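Local coordinates for protein denovo NTF2 (Synthetic construct, PDB 6W40) that is a de novo designed NTF2-like scaffold with no known natural function, apparently intended to frame a pocket within a curved sheet and its covering helices, at residues 46-51 with 55-60; 11-16 with 28-33; 16-21 with 70-75. All coordinates share one frame; numbering follows the deposited sequence.

Contact 1 of 3, residues 46-51 with 55-60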
loop_
_atom_site.group_PDB
_atom_site.type_symbol
_atom_site.label_atom_id
_atom_site.label_comp_id
_atom_site.label_asym_id
_atom_site.label_seq_id
_atom_site.Cartn_x
_atom_site.Cartn_y
_atom_site.Cartn_z
ATOM N N ILE A 46 -22.703 -7.002 -10.519
ATOM C CA ILE A 46 -23.401 -6.104 -9.607
ATOM C C ILE A 46 -22.914 -4.683 -9.858
ATOM O O ILE A 46 -21.732 -4.467 -10.144
ATOM C CB ILE A 46 -23.170 -6.522 -8.141
ATOM C CG1 ILE A 46 -23.613 -7.971 -7.927
ATOM C CG2 ILE A 46 -23.911 -5.603 -7.189
ATOM C CD1 ILE A 46 -23.443 -8.460 -6.507
ATOM N N HIS A 47 -23.829 -3.719 -9.765
ATOM C CA HIS A 47 -23.502 -2.305 -9.936
ATOM C C HIS A 47 -24.205 -1.506 -8.850
ATOM O O HIS A 47 -25.431 -1.575 -8.726
ATOM C CB HIS A 47 -23.916 -1.798 -11.322
ATOM C CG HIS A 47 -23.109 -2.371 -12.445
ATOM N ND1 HIS A 47 -22.100 -1.670 -13.070
ATOM C CD2 HIS A 47 -23.162 -3.578 -13.057
ATOM C CE1 HIS A 47 -21.566 -2.420 -14.017
ATOM N NE2 HIS A 47 -22.192 -3.583 -14.031
ATOM N N ARG A 48 -23.436 -0.753 -8.069
ATOM C CA ARG A 48 -23.985 0.094 -7.020
ATOM C C ARG A 48 -23.473 1.515 -7.195
ATOM O O ARG A 48 -22.396 1.739 -7.754
ATOM C CB ARG A 48 -23.613 -0.417 -5.616
ATOM C CG ARG A 48 -23.621 -1.933 -5.468
ATOM C CD ARG A 48 -25.000 -2.534 -5.709
ATOM N NE ARG A 48 -25.836 -2.535 -4.515
ATOM C CZ ARG A 48 -26.928 -3.281 -4.376
ATOM N NH1 ARG A 48 -27.306 -4.089 -5.358
ATOM N NH2 ARG A 48 -27.635 -3.226 -3.256
ATOM N N HIS A 49 -24.257 2.475 -6.706
ATOM C CA HIS A 49 -23.894 3.884 -6.760
ATOM C C HIS A 49 -24.286 4.562 -5.454
ATOM O O HIS A 49 -25.293 4.210 -4.832
ATOM C CB HIS A 49 -24.561 4.596 -7.941
ATOM C CG HIS A 49 -24.103 6.008 -8.128
ATOM N ND1 HIS A 49 -23.104 6.355 -9.013
ATOM C CD2 HIS A 49 -24.499 7.161 -7.539
ATOM C CE1 HIS A 49 -22.911 7.662 -8.966
ATOM N NE2 HIS A 49 -23.745 8.174 -8.079
ATOM N N GLY A 50 -23.482 5.548 -5.053
ATOM C CA GLY A 50 -23.688 6.229 -3.791
ATOM C C GLY A 50 -22.829 5.640 -2.688
ATOM O O GLY A 50 -22.593 4.429 -2.669
ATOM N N ARG A 51 -22.357 6.475 -1.757
ATOM C CA ARG A 51 -21.413 5.991 -0.750
ATOM C C ARG A 51 -22.044 4.926 0.140
ATOM O O ARG A 51 -21.380 3.954 0.517
ATOM C CB ARG A 51 -20.894 7.153 0.096
ATOM C CG ARG A 51 -19.639 6.819 0.889
ATOM C CD ARG A 51 -19.427 7.785 2.049
ATOM N NE ARG A 51 -19.361 9.182 1.623
ATOM C CZ ARG A 51 -18.881 10.166 2.378
ATOM N NH1 ARG A 51 -18.417 9.903 3.591
ATOM N NH2 ARG A 51 -18.855 11.412 1.918
ATOM N N VAL A 55 -20.729 1.003 0.297
ATOM C CA VAL A 55 -20.127 0.494 1.527
ATOM C C VAL A 55 -20.863 -0.749 2.011
ATOM O O VAL A 55 -20.239 -1.742 2.403
ATOM C CB VAL A 55 -20.097 1.596 2.603
ATOM C CG1 VAL A 55 -19.792 1.002 3.970
ATOM C CG2 VAL A 55 -19.061 2.652 2.244
ATOM N N GLU A 56 -22.197 -0.724 1.976
ATOM C CA GLU A 56 -22.965 -1.890 2.401
ATOM C C GLU A 56 -22.682 -3.094 1.512
ATOM O O GLU A 56 -22.559 -4.223 2.003
ATOM C CB GLU A 56 -24.458 -1.561 2.407
ATOM C CG GLU A 56 -25.360 -2.774 2.569
ATOM C CD GLU A 56 -26.828 -2.406 2.632
ATOM O OE1 GLU A 56 -27.357 -2.245 3.752
ATOM O OE2 GLU A 56 -27.453 -2.268 1.560
ATOM N N GLU A 57 -22.565 -2.873 0.200
ATOM C CA GLU A 57 -22.301 -3.984 -0.709
ATOM C C GLU A 57 -20.876 -4.499 -0.554
ATOM O O GLU A 57 -20.650 -5.714 -0.517
ATOM C CB GLU A 57 -22.564 -3.558 -2.153
ATOM C CG GLU A 57 -22.424 -4.687 -3.161
ATOM C CD GLU A 57 -23.462 -5.776 -2.963
ATOM O OE1 GLU A 57 -24.591 -5.454 -2.539
ATOM O OE2 GLU A 57 -23.146 -6.955 -3.228
ATOM N N LEU A 58 -19.903 -3.589 -0.462
ATOM C CA LEU A 58 -18.516 -4.005 -0.287
ATOM C C LEU A 58 -18.331 -4.784 1.009
ATOM O O LEU A 58 -17.580 -5.765 1.050
ATOM C CB LEU A 58 -17.598 -2.783 -0.315
ATOM C CG LEU A 58 -16.133 -3.015 0.061
ATOM C CD1 LEU A 58 -15.461 -3.944 -0.935
ATOM C CD2 LEU A 58 -15.388 -1.691 0.160
ATOM N N ILE A 59 -19.016 -4.365 2.077
ATOM C CA ILE A 59 -18.907 -5.062 3.355
ATOM C C ILE A 59 -19.441 -6.484 3.236
ATOM O O ILE A 59 -18.851 -7.430 3.773
ATOM C CB ILE A 59 -19.633 -4.268 4.457
ATOM C CG1 ILE A 59 -18.794 -3.060 4.882
ATOM C CG2 ILE A 59 -19.941 -5.155 5.654
ATOM C CD1 ILE A 59 -19.474 -2.182 5.909
ATOM N N ARG A 60 -20.559 -6.662 2.527
ATOM C CA ARG A 60 -21.082 -8.008 2.316
ATOM C C ARG A 60 -20.113 -8.851 1.497
ATOM O O ARG A 60 -19.936 -10.046 1.766
ATOM C CB ARG A 60 -22.445 -7.950 1.627
ATOM C CG ARG A 60 -22.954 -9.323 1.224
ATOM C CD ARG A 60 -24.087 -9.249 0.223
ATOM N NE ARG A 60 -24.218 -10.502 -0.517
ATOM C CZ ARG A 60 -24.860 -11.576 -0.069
ATOM N NH1 ARG A 60 -25.440 -11.555 1.125
ATOM N NH2 ARG A 60 -24.924 -12.671 -0.813
#

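Contact 2 of 3, residues 11-16 with 28-33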
loop_
_atom_site.group_PDB
_atom_site.type_symbol
_atom_site.label_atom_id
_atom_site.label_comp_id
_atom_site.label_asym_id
_atom_site.label_seq_id
_atom_site.Cartn_x
_atom_site.Cartn_y
_atom_site.Cartn_z
ATOM N N MET A 11 -1.190 7.725 -2.845
ATOM C CA MET A 11 -0.380 6.904 -1.948
ATOM C C MET A 11 -1.104 6.628 -0.635
ATOM O O MET A 11 -1.061 5.505 -0.120
ATOM C CB MET A 11 0.963 7.583 -1.681
ATOM C CG MET A 11 1.973 7.430 -2.801
ATOM S SD MET A 11 2.573 5.736 -2.949
ATOM C CE MET A 11 3.315 5.498 -1.336
ATOM N N MET A 12 -1.770 7.642 -0.076
ATOM C CA MET A 12 -2.511 7.439 1.165
ATOM C C MET A 12 -3.649 6.443 0.986
ATOM O O MET A 12 -4.013 5.739 1.935
ATOM C CB MET A 12 -3.045 8.773 1.688
ATOM C CG MET A 12 -2.021 9.589 2.462
ATOM S SD MET A 12 -2.650 11.179 3.034
ATOM C CE MET A 12 -4.130 10.670 3.906
ATOM N N GLU A 13 -4.225 6.365 -0.216
ATOM C CA GLU A 13 -5.240 5.350 -0.473
ATOM C C GLU A 13 -4.627 3.956 -0.455
ATOM O O GLU A 13 -5.179 3.032 0.154
ATOM C CB GLU A 13 -5.934 5.610 -1.812
ATOM C CG GLU A 13 -6.493 7.013 -1.999
ATOM C CD GLU A 13 -7.760 7.272 -1.210
ATOM O OE1 GLU A 13 -8.199 6.378 -0.457
ATOM O OE2 GLU A 13 -8.326 8.377 -1.350
ATOM N N ILE A 14 -3.474 3.789 -1.108
ATOM C CA ILE A 14 -2.863 2.467 -1.228
ATOM C C ILE A 14 -2.509 1.911 0.144
ATOM O O ILE A 14 -2.742 0.730 0.430
ATOM C CB ILE A 14 -1.622 2.527 -2.139
ATOM C CG1 ILE A 14 -1.921 3.311 -3.415
ATOM C CG2 ILE A 14 -1.140 1.125 -2.473
ATOM C CD1 ILE A 14 -3.122 2.826 -4.174
ATOM N N VAL A 15 -1.940 2.750 1.011
ATOM C CA VAL A 15 -1.477 2.261 2.304
ATOM C C VAL A 15 -2.653 1.881 3.197
ATOM O O VAL A 15 -2.557 0.931 3.984
ATOM C CB VAL A 15 -0.558 3.302 2.976
ATOM C CG1 VAL A 15 0.658 3.585 2.096
ATOM C CG2 VAL A 15 -1.316 4.586 3.265
ATOM N N ILE A 16 -3.782 2.586 3.086
ATOM C CA ILE A 16 -4.921 2.277 3.946
ATOM C C ILE A 16 -5.586 0.981 3.504
ATOM O O ILE A 16 -5.912 0.122 4.332
ATOM C CB ILE A 16 -5.924 3.445 3.969
ATOM C CG1 ILE A 16 -5.348 4.630 4.746
ATOM C CG2 ILE A 16 -7.246 2.996 4.580
ATOM C CD1 ILE A 16 -6.400 5.518 5.402
ATOM N N HIS A 28 -15.261 4.224 4.132
ATOM C CA HIS A 28 -16.323 5.223 4.096
ATOM C C HIS A 28 -15.758 6.637 4.098
ATOM O O HIS A 28 -16.303 7.530 3.437
ATOM C CB HIS A 28 -17.266 5.023 5.283
ATOM C CG HIS A 28 -18.440 5.953 5.292
ATOM N ND1 HIS A 28 -18.368 7.242 5.774
ATOM C CD2 HIS A 28 -19.722 5.774 4.891
ATOM C CE1 HIS A 28 -19.552 7.820 5.665
ATOM N NE2 HIS A 28 -20.391 6.950 5.132
ATOM N N GLU A 29 -14.665 6.861 4.829
ATOM C CA GLU A 29 -14.100 8.200 4.938
ATOM C C GLU A 29 -13.319 8.615 3.699
ATOM O O GLU A 29 -13.058 9.810 3.521
ATOM C CB GLU A 29 -13.198 8.293 6.173
ATOM C CG GLU A 29 -11.886 7.534 6.056
ATOM C CD GLU A 29 -11.138 7.447 7.373
ATOM O OE1 GLU A 29 -11.786 7.554 8.436
ATOM O OE2 GLU A 29 -9.900 7.275 7.348
ATOM N N MET A 30 -12.943 7.668 2.842
ATOM C CA MET A 30 -12.196 7.967 1.629
ATOM C C MET A 30 -13.034 7.832 0.366
ATOM O O MET A 30 -12.536 8.130 -0.724
ATOM C CB MET A 30 -10.969 7.058 1.523
ATOM C CG MET A 30 -10.019 7.149 2.699
ATOM S SD MET A 30 -8.791 5.837 2.624
ATOM C CE MET A 30 -9.862 4.413 2.446
ATOM N N ALA A 31 -14.285 7.398 0.480
ATOM C CA ALA A 31 -15.140 7.201 -0.681
ATOM C C ALA A 31 -15.817 8.509 -1.072
ATOM O O ALA A 31 -16.337 9.232 -0.213
ATOM C CB ALA A 31 -16.190 6.128 -0.395
ATOM N N ASP A 32 -15.799 8.811 -2.369
ATOM C CA ASP A 32 -16.564 9.930 -2.892
ATOM C C ASP A 32 -18.049 9.704 -2.615
ATOM O O ASP A 32 -18.523 8.563 -2.638
ATOM C CB ASP A 32 -16.311 10.083 -4.395
ATOM C CG ASP A 32 -17.032 11.277 -5.004
ATOM O OD1 ASP A 32 -18.273 11.236 -5.131
ATOM O OD2 ASP A 32 -16.352 12.263 -5.358
ATOM N N PRO A 33 -18.802 10.767 -2.322
ATOM C CA PRO A 33 -20.253 10.606 -2.121
ATOM C C PRO A 33 -20.956 9.908 -3.274
ATOM O O PRO A 33 -21.967 9.226 -3.058
ATOM C CB PRO A 33 -20.738 12.052 -1.957
ATOM C CG PRO A 33 -19.555 12.780 -1.412
ATOM C CD PRO A 33 -18.348 12.140 -2.040
#

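Contact 3 of 3, residues 16-21 with 70-75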
loop_
_atom_site.group_PDB
_atom_site.type_symbol
_atom_site.label_atom_id
_atom_site.label_comp_id
_atom_site.label_asym_id
_atom_site.label_seq_id
_atom_site.Cartn_x
_atom_site.Cartn_y
_atom_site.Cartn_z
ATOM N N ILE A 16 -3.782 2.586 3.086
ATOM C CA ILE A 16 -4.921 2.277 3.946
ATOM C C ILE A 16 -5.586 0.981 3.504
ATOM O O ILE A 16 -5.912 0.122 4.332
ATOM C CB ILE A 16 -5.924 3.445 3.969
ATOM C CG1 ILE A 16 -5.348 4.630 4.746
ATOM C CG2 ILE A 16 -7.246 2.996 4.580
ATOM C CD1 ILE A 16 -6.400 5.518 5.402
ATOM N N LYS A 17 -5.784 0.812 2.196
ATOM C CA LYS A 17 -6.498 -0.356 1.693
ATOM C C LYS A 17 -5.638 -1.612 1.748
ATOM O O LYS A 17 -6.056 -2.634 2.302
ATOM C CB LYS A 17 -6.967 -0.110 0.257
ATOM C CG LYS A 17 -7.635 1.229 0.035
ATOM C CD LYS A 17 -8.861 1.392 0.903
ATOM C CE LYS A 17 -9.965 0.465 0.457
ATOM N NZ LYS A 17 -10.214 0.595 -1.002
ATOM N N LEU A 18 -4.433 -1.552 1.182
ATOM C CA LEU A 18 -3.645 -2.746 0.904
ATOM C C LEU A 18 -2.407 -2.876 1.786
ATOM O O LEU A 18 -1.571 -3.749 1.531
ATOM C CB LEU A 18 -3.242 -2.762 -0.571
ATOM C CG LEU A 18 -4.400 -2.580 -1.558
ATOM C CD1 LEU A 18 -4.084 -1.482 -2.563
ATOM C CD2 LEU A 18 -4.726 -3.882 -2.273
ATOM N N PHE A 19 -2.269 -2.039 2.814
ATOM C CA PHE A 19 -1.131 -2.125 3.725
ATOM C C PHE A 19 -1.603 -2.064 5.170
ATOM O O PHE A 19 -1.667 -3.096 5.848
ATOM C CB PHE A 19 -0.130 -1.001 3.445
ATOM C CG PHE A 19 1.057 -0.983 4.377
ATOM C CD1 PHE A 19 1.746 0.197 4.603
ATOM C CD2 PHE A 19 1.498 -2.138 5.005
ATOM C CE1 PHE A 19 2.834 0.230 5.450
ATOM C CE2 PHE A 19 2.586 -2.109 5.856
ATOM C CZ PHE A 19 3.255 -0.923 6.076
ATOM N N MET A 20 -1.907 -0.857 5.649
ATOM C CA MET A 20 -2.390 -0.638 7.008
ATOM C C MET A 20 -3.511 -1.613 7.337
ATOM O O MET A 20 -4.686 -1.323 7.082
ATOM C CB MET A 20 -2.865 0.806 7.173
ATOM C CG MET A 20 -3.365 1.149 8.561
ATOM S SD MET A 20 -4.323 2.674 8.570
ATOM C CE MET A 20 -3.308 3.694 7.504
ATOM N N THR A 21 -3.140 -2.757 7.928
ATOM C CA THR A 21 -3.969 -3.957 8.057
ATOM C C THR A 21 -4.977 -4.054 6.916
ATOM O O THR A 21 -4.623 -3.851 5.751
ATOM C CB THR A 21 -4.667 -4.006 9.427
ATOM O OG1 THR A 21 -5.620 -5.077 9.443
ATOM C CG2 THR A 21 -5.364 -2.685 9.776
ATOM N N ILE A 70 -5.311 -8.138 1.158
ATOM C CA ILE A 70 -5.138 -8.634 -0.202
ATOM C C ILE A 70 -3.659 -8.936 -0.407
ATOM O O ILE A 70 -2.833 -8.016 -0.445
ATOM C CB ILE A 70 -5.637 -7.630 -1.250
ATOM C CG1 ILE A 70 -7.115 -7.316 -1.023
ATOM C CG2 ILE A 70 -5.417 -8.169 -2.657
ATOM C CD1 ILE A 70 -7.631 -6.188 -1.874
ATOM N N ARG A 71 -3.326 -10.219 -0.541
ATOM C CA ARG A 71 -1.965 -10.624 -0.880
ATOM C C ARG A 71 -1.659 -10.176 -2.303
ATOM O O ARG A 71 -2.139 -10.777 -3.269
ATOM C CB ARG A 71 -1.806 -12.134 -0.731
ATOM C CG ARG A 71 -0.439 -12.653 -1.146
ATOM C CD ARG A 71 0.662 -12.067 -0.279
ATOM N NE ARG A 71 0.541 -12.485 1.115
ATOM C CZ ARG A 71 1.099 -13.583 1.616
ATOM N NH1 ARG A 71 1.821 -14.378 0.838
ATOM N NH2 ARG A 71 0.936 -13.885 2.897
ATOM N N ILE A 72 -0.854 -9.126 -2.433
ATOM C CA ILE A 72 -0.672 -8.443 -3.708
ATOM C C ILE A 72 0.368 -9.173 -4.545
ATOM O O ILE A 72 1.449 -9.521 -4.054
ATOM C CB ILE A 72 -0.267 -6.980 -3.478
ATOM C CG1 ILE A 72 -1.410 -6.220 -2.806
ATOM C CG2 ILE A 72 0.132 -6.321 -4.787
ATOM C CD1 ILE A 72 -1.056 -4.811 -2.426
ATOM N N HIS A 73 0.044 -9.400 -5.819
ATOM C CA HIS A 73 0.976 -9.965 -6.787
ATOM C C HIS A 73 1.607 -8.909 -7.683
ATOM O O HIS A 73 2.811 -8.969 -7.947
ATOM C CB HIS A 73 0.272 -11.012 -7.657
ATOM C CG HIS A 73 -0.292 -12.164 -6.885
ATOM N ND1 HIS A 73 -1.104 -13.118 -7.461
ATOM C CD2 HIS A 73 -0.163 -12.518 -5.585
ATOM C CE1 HIS A 73 -1.451 -14.008 -6.548
ATOM N NE2 HIS A 73 -0.893 -13.666 -5.400
ATOM N N ASP A 74 0.824 -7.942 -8.160
ATOM C CA ASP A 74 1.356 -6.862 -8.980
ATOM C C ASP A 74 0.447 -5.647 -8.854
ATOM O O ASP A 74 -0.760 -5.778 -8.632
ATOM C CB ASP A 74 1.490 -7.281 -10.449
ATOM C CG ASP A 74 2.303 -6.291 -11.266
ATOM O OD1 ASP A 74 2.859 -5.339 -10.677
ATOM O OD2 ASP A 74 2.385 -6.464 -12.499
ATOM N N ILE A 75 1.044 -4.465 -8.998
ATOM C CA ILE A 75 0.328 -3.198 -8.906
ATOM C C ILE A 75 0.868 -2.255 -9.971
ATOM O O ILE A 75 2.082 -2.160 -10.176
ATOM C CB ILE A 75 0.459 -2.561 -7.505
ATOM C CG1 ILE A 75 -0.421 -3.290 -6.496
ATOM C CG2 ILE A 75 0.082 -1.090 -7.540
ATOM C CD1 ILE A 75 -0.494 -2.598 -5.152
#

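Contact 1 of 3, residues 46-51 with 55-60
R48 and E57 meet through opposite charges, but not by a directed bond. E57 OE1 lies 3.7 Å from R48 NE, a long salt bridge, and 3.6 Å above the guanidinium plane, over its centre. The carboxylate and guanidinium planes are inclined by 51°. With the oxygen over the face, no N-H points at it, and the attraction is purely electrostatic. Bends at chi2 and chi3 turn the R48 chain so that its guanidinium face comes over E57 OE1, and its CG rests 3.8 Å from E57 CB, so the aliphatic stems touch as well. The two side chains cross at about a right angle. E57 reaches the strand with CG anti to its backbone N, and the bend at chi2 (65°) then splits its carboxylate between two neighbours: OE1 goes to R48, while OE2 lies 3.6 Å from the CD1 methyl of I46. A leucine in place of R48 would probably leave E57 OE1 without its positive counterpart and set the carboxylate freer to turn. R48 NH2 also has a long, weak ion pair with E53, one turn earlier in the helix.

At the other end, V55 N donates to R51 O at 3.0 Å with an N-H...O angle of 162°, a good i to i+4 bond of the first helical turn. V55 CG2 sits 3.2 Å from R51 O, and R51 CG approaches the same methyl at 4.4 Å. G50 occupies the N-cap with positive phi, where a CB would jam against the carbonyl O of H49. Backbone bonds pair I46 with V39 and R48 with F37. The arrangement is a strand-turn-helix connection, in which the outer strand of a beta hairpin passes through a glycine N-cap into a helix of the NTF2-like fold.

Contact 2 of 3, residues 11-16 with 28-33
E13 OE1 packs against the side chain of M30: it lies 3.2 Å from M30 SD and 3.5 Å from M30 CB, with M30 CG and CE also close by. In this NTF2-like fold the contact joins the long N-terminal helix 2-18 to the short segment 28-33, which leads from a helical turn into a strand. The oxygen stands almost perpendicular to both C-S bonds, with an O...SD-CE angle of about 99°, and is not on the extension of either. This is close packing of a carboxylate oxygen over a thioether, and no hydrogen bond crosses the interface. E13 gets there through the bend at chi2 (-75°), which brings its end nearer to segment 28-33 than the start of the side chain would suggest; the glutamate and methionine chains run past each other in opposite directions.

M30 has a second, apolar partner in I16, one helical turn further along. Its chain is extended at chi2 and bends at chi3 (-52°), placing the CE methyl 3.7 Å from I16 CG2, the branch that lies anti to the isoleucine backbone N. M30 thereby touches both E13 and I16, its SD lying close to each.

Around the contact, backbone bonds join M30 and D32 to I112, and the side chain of E13 rests on I112, so I112 of strand 111-119 meets both segments. The second subunit packs on other residues of the helix, M11, M12, I14 and V15. At the margin, E29 OE2 lies 4.4 Å from I16 CD1, and that same methyl lies 3.7 Å from M30 SD.

Contact 3 of 3, residues 16-21 with 70-75
L18 meets I70 and I72 with an unusual side-chain torsion: its chi2 of 129° falls well away from any staggered position. At 2.49 Å resolution this may reflect limited detail as much as real strain. With CG anti to the carbonyl carbon, the leucine directs its branch at the strand, and CD2 lies 3.7 Å from I70 CD1. I72 approaches differently. Its chain is extended at chi2 (175°) and crosses the leucine at about a right angle, so that I72 CD1 comes 3.5 Å from L18 CB and 3.8 Å from L18 CD2.

I70 and I72, two apart on strand 67-72, both direct their CB toward the helix end, as the alternation of a strand requires. The following corner contains a classic beta bulge, where H73 and D74 both face E85. W24 and W88 adjoin I70, and M20 of the second subunit packs on I72, so the contact borders the dimer interface.

A directional link lies just beside the contact, a weak hydrogen bond from N69 ND2 to L18 O. Between the two segments themselves every touching atom is carbon, which implies that they meet through shape and hydrophobic burial alone.

Contacts 2 and 3 share helix 2-18 and even I16; their centres are 13 Å apart, their segments alternate along the chain, and both touch the second subunit. Contact 1 follows contact 2 in sequence, its centre 15 Å away, yet the two meet directly where R51 N probably bonds to P33 O. Contact 1 is also nested inside the loop closed by contact 3, on the opposite side of the chain's centre, 20 Å between centres. Helix 51-65 runs on into strand 67-72, and contacts 1 and 3 both reach the same curved sheet. Together they fasten the N-terminal helix at the dimer side and helix 51-65 at the far side of one domain.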